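Local coordinates for SprT-like domain-containing protein Spartan (Homo sapiens, PDB 6MDX) that uses zinc to cleave proteins covalently cross-linked to DNA, a DNA-dependent endopeptidase activity that helps preserve genome integrity during DNA synthesis, at residues A[17-22]-A[37-42]. Numbering follows the deposited sequence. Where two conformers were deposited one is given.
Sequences DLQALF and VEVKWS
One face of the Trp41 indole receives the CD2 methyl of Leu18 in a CH-pi contact: CD2 lies 3.7 Å from the centroid of the five-membered ring and 10° off its normal. At the indole edge, in plane, a water accepts from Trp41 NE1 (2.9 Å to the water oxygen) and also from Leu18 N, in the first turn of the helix, a bridge between strand and helix. The Phe22 ring is met obliquely: Val37 O lies 3.6 Å from Phe22 CZ, while in the Val39 conformer given, Val39 CG1 packs on Phe22 CB at 3.6 Å and also meets Leu18 and Gln19. The direct polar link comes from Gln19, its chain bent at chi2, which sends NE2 2.8 Å to Val39 O; the N-H...O angle of 160° marks a nearly straight bond, its donor approaching Val39 O from outside the carbonyl plane. Within the SprT-like protease domain, the axis of 18-22, the first part of helix 18-29, lies at 147° to that of strand 38-42, roughly antiparallel; this strand is an outermost one of the mixed sheet, paired with strand 59-64. Helix 73-91, which carries the HExxH zinc motif, packs against the contact: Leu80 touches Val39, Met84 touches Phe22 and Leu76 touches Trp41.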
loop_
_atom_site.group_PDB
_atom_site.type_symbol
_atom_site.label_atom_id
_atom_site.label_comp_id
_atom_site.label_asym_id
_atom_site.label_seq_id
_atom_site.Cartn_x
_atom_site.Cartn_y
_atom_site.Cartn_z
ATOM N N ASP A 17 -0.424 -15.894 7.332
ATOM C CA ASP A 17 0.937 -16.164 6.999
ATOM C C ASP A 17 1.322 -15.283 5.810
ATOM O O ASP A 17 1.110 -15.653 4.673
ATOM C CB ASP A 17 1.176 -17.640 6.695
ATOM C CG ASP A 17 2.619 -18.016 6.416
ATOM O OD1 ASP A 17 3.488 -17.124 6.185
ATOM O OD2 ASP A 17 2.885 -19.228 6.461
ATOM N N LEU A 18 1.898 -14.113 6.111
ATOM C CA LEU A 18 2.136 -13.078 5.079
ATOM C C LEU A 18 3.117 -13.585 4.029
ATOM O O LEU A 18 2.871 -13.331 2.827
ATOM C CB LEU A 18 2.644 -11.802 5.751
ATOM C CG LEU A 18 2.942 -10.611 4.853
ATOM C CD1 LEU A 18 1.794 -10.272 3.939
ATOM C CD2 LEU A 18 3.293 -9.399 5.710
ATOM N N GLN A 19 4.221 -14.219 4.425
ATOM C CA GLN A 19 5.209 -14.667 3.494
ATOM C C GLN A 19 4.588 -15.724 2.581
ATOM O O GLN A 19 4.770 -15.672 1.353
ATOM C CB GLN A 19 6.475 -15.181 4.176
ATOM C CG GLN A 19 7.185 -14.121 4.987
ATOM C CD GLN A 19 7.450 -12.886 4.165
ATOM O OE1 GLN A 19 7.859 -12.977 2.998
ATOM N NE2 GLN A 19 7.225 -11.729 4.786
ATOM N N ALA A 20 3.796 -16.627 3.134
ATOM C CA ALA A 20 3.146 -17.648 2.303
ATOM C C ALA A 20 2.217 -17.019 1.264
ATOM O O ALA A 20 2.224 -17.452 0.091
ATOM C CB ALA A 20 2.406 -18.673 3.136
ATOM N N LEU A 21 1.447 -16.003 1.655
ATOM C CA LEU A 21 0.516 -15.346 0.736
ATOM C C LEU A 21 1.328 -14.690 -0.382
ATOM O O LEU A 21 0.920 -14.761 -1.522
ATOM C CB LEU A 21 -0.305 -14.281 1.466
ATOM C CG LEU A 21 -1.346 -14.822 2.451
ATOM C CD1 LEU A 21 -1.975 -13.668 3.222
ATOM C CD2 LEU A 21 -2.439 -15.621 1.743
ATOM N N PHE A 22 2.404 -13.992 -0.028
ATOM C CA PHE A 22 3.232 -13.287 -0.985
ATOM C C PHE A 22 3.806 -14.288 -2.013
ATOM O O PHE A 22 3.705 -14.096 -3.218
ATOM C CB PHE A 22 4.360 -12.485 -0.319
ATOM C CG PHE A 22 5.330 -11.935 -1.314
ATOM C CD1 PHE A 22 4.977 -10.844 -2.083
ATOM C CD2 PHE A 22 6.558 -12.527 -1.533
ATOM C CE1 PHE A 22 5.846 -10.332 -3.028
ATOM C CE2 PHE A 22 7.403 -12.035 -2.519
ATOM C CZ PHE A 22 7.032 -10.960 -3.267
ATOM N N VAL A 37 11.113 -8.607 -4.306
ATOM C CA VAL A 37 10.326 -7.660 -3.499
ATOM C C VAL A 37 10.190 -8.223 -2.086
ATOM O O VAL A 37 9.930 -9.402 -1.878
ATOM C CB VAL A 37 8.947 -7.437 -4.153
ATOM C CG1 VAL A 37 8.032 -6.584 -3.291
ATOM C CG2 VAL A 37 9.102 -6.838 -5.543
ATOM N N GLU A 38 10.381 -7.332 -1.112
ATOM C CA GLU A 38 10.385 -7.633 0.315
ATOM C C GLU A 38 9.019 -7.209 0.882
ATOM O O GLU A 38 8.703 -6.050 0.748
ATOM C CB GLU A 38 11.473 -6.784 0.970
ATOM C CG GLU A 38 11.444 -6.841 2.494
ATOM C CD GLU A 38 12.308 -5.783 3.155
ATOM O OE1 GLU A 38 13.110 -6.157 4.070
ATOM O OE2 GLU A 38 12.217 -4.593 2.755
ATOM N N VAL A 39 8.267 -8.115 1.473
ATOM C CA VAL A 39 7.006 -7.751 2.110
ATOM C C VAL A 39 7.127 -8.025 3.608
ATOM O O VAL A 39 7.589 -9.073 4.031
ATOM C CB VAL A 39 5.779 -8.483 1.541
ATOM C CG1 VAL A 39 5.705 -9.958 1.936
ATOM C CG2 VAL A 39 4.510 -7.778 1.990
ATOM N N LYS A 40 6.726 -7.050 4.437
ATOM C CA LYS A 40 6.755 -7.209 5.885
ATOM C C LYS A 40 5.553 -6.525 6.531
ATOM O O LYS A 40 5.037 -5.560 5.966
ATOM C CB LYS A 40 8.037 -6.621 6.482
ATOM C CG LYS A 40 9.311 -7.339 6.038
ATOM C CD LYS A 40 10.564 -6.739 6.578
ATOM C CE LYS A 40 11.790 -7.582 6.235
ATOM N NZ LYS A 40 11.855 -8.853 6.995
ATOM N N TRP A 41 5.183 -7.022 7.725
ATOM C CA TRP A 41 4.329 -6.317 8.624
ATOM C C TRP A 41 5.069 -5.114 9.180
ATOM O O TRP A 41 6.290 -5.129 9.391
ATOM C CB TRP A 41 3.886 -7.185 9.776
ATOM C CG TRP A 41 2.945 -8.292 9.439
ATOM C CD1 TRP A 41 3.242 -9.631 9.377
ATOM C CD2 TRP A 41 1.543 -8.192 9.174
ATOM N NE1 TRP A 41 2.116 -10.359 9.094
ATOM C CE2 TRP A 41 1.062 -9.500 8.958
ATOM C CE3 TRP A 41 0.657 -7.123 9.049
ATOM C CZ2 TRP A 41 -0.264 -9.743 8.627
ATOM C CZ3 TRP A 41 -0.670 -7.369 8.804
ATOM C CH2 TRP A 41 -1.116 -8.663 8.566
ATOM N N SER A 42 4.276 -4.058 9.428
ATOM C CA SER A 42 4.710 -2.916 10.232
ATOM C C SER A 42 3.856 -2.888 11.502
ATOM O O SER A 42 2.644 -2.828 11.413
ATOM C CB SER A 42 4.612 -1.662 9.452
ATOM O OG SER A 42 4.817 -0.568 10.343
HETATM O O HOH W 1 2.368 -13.290 8.908
#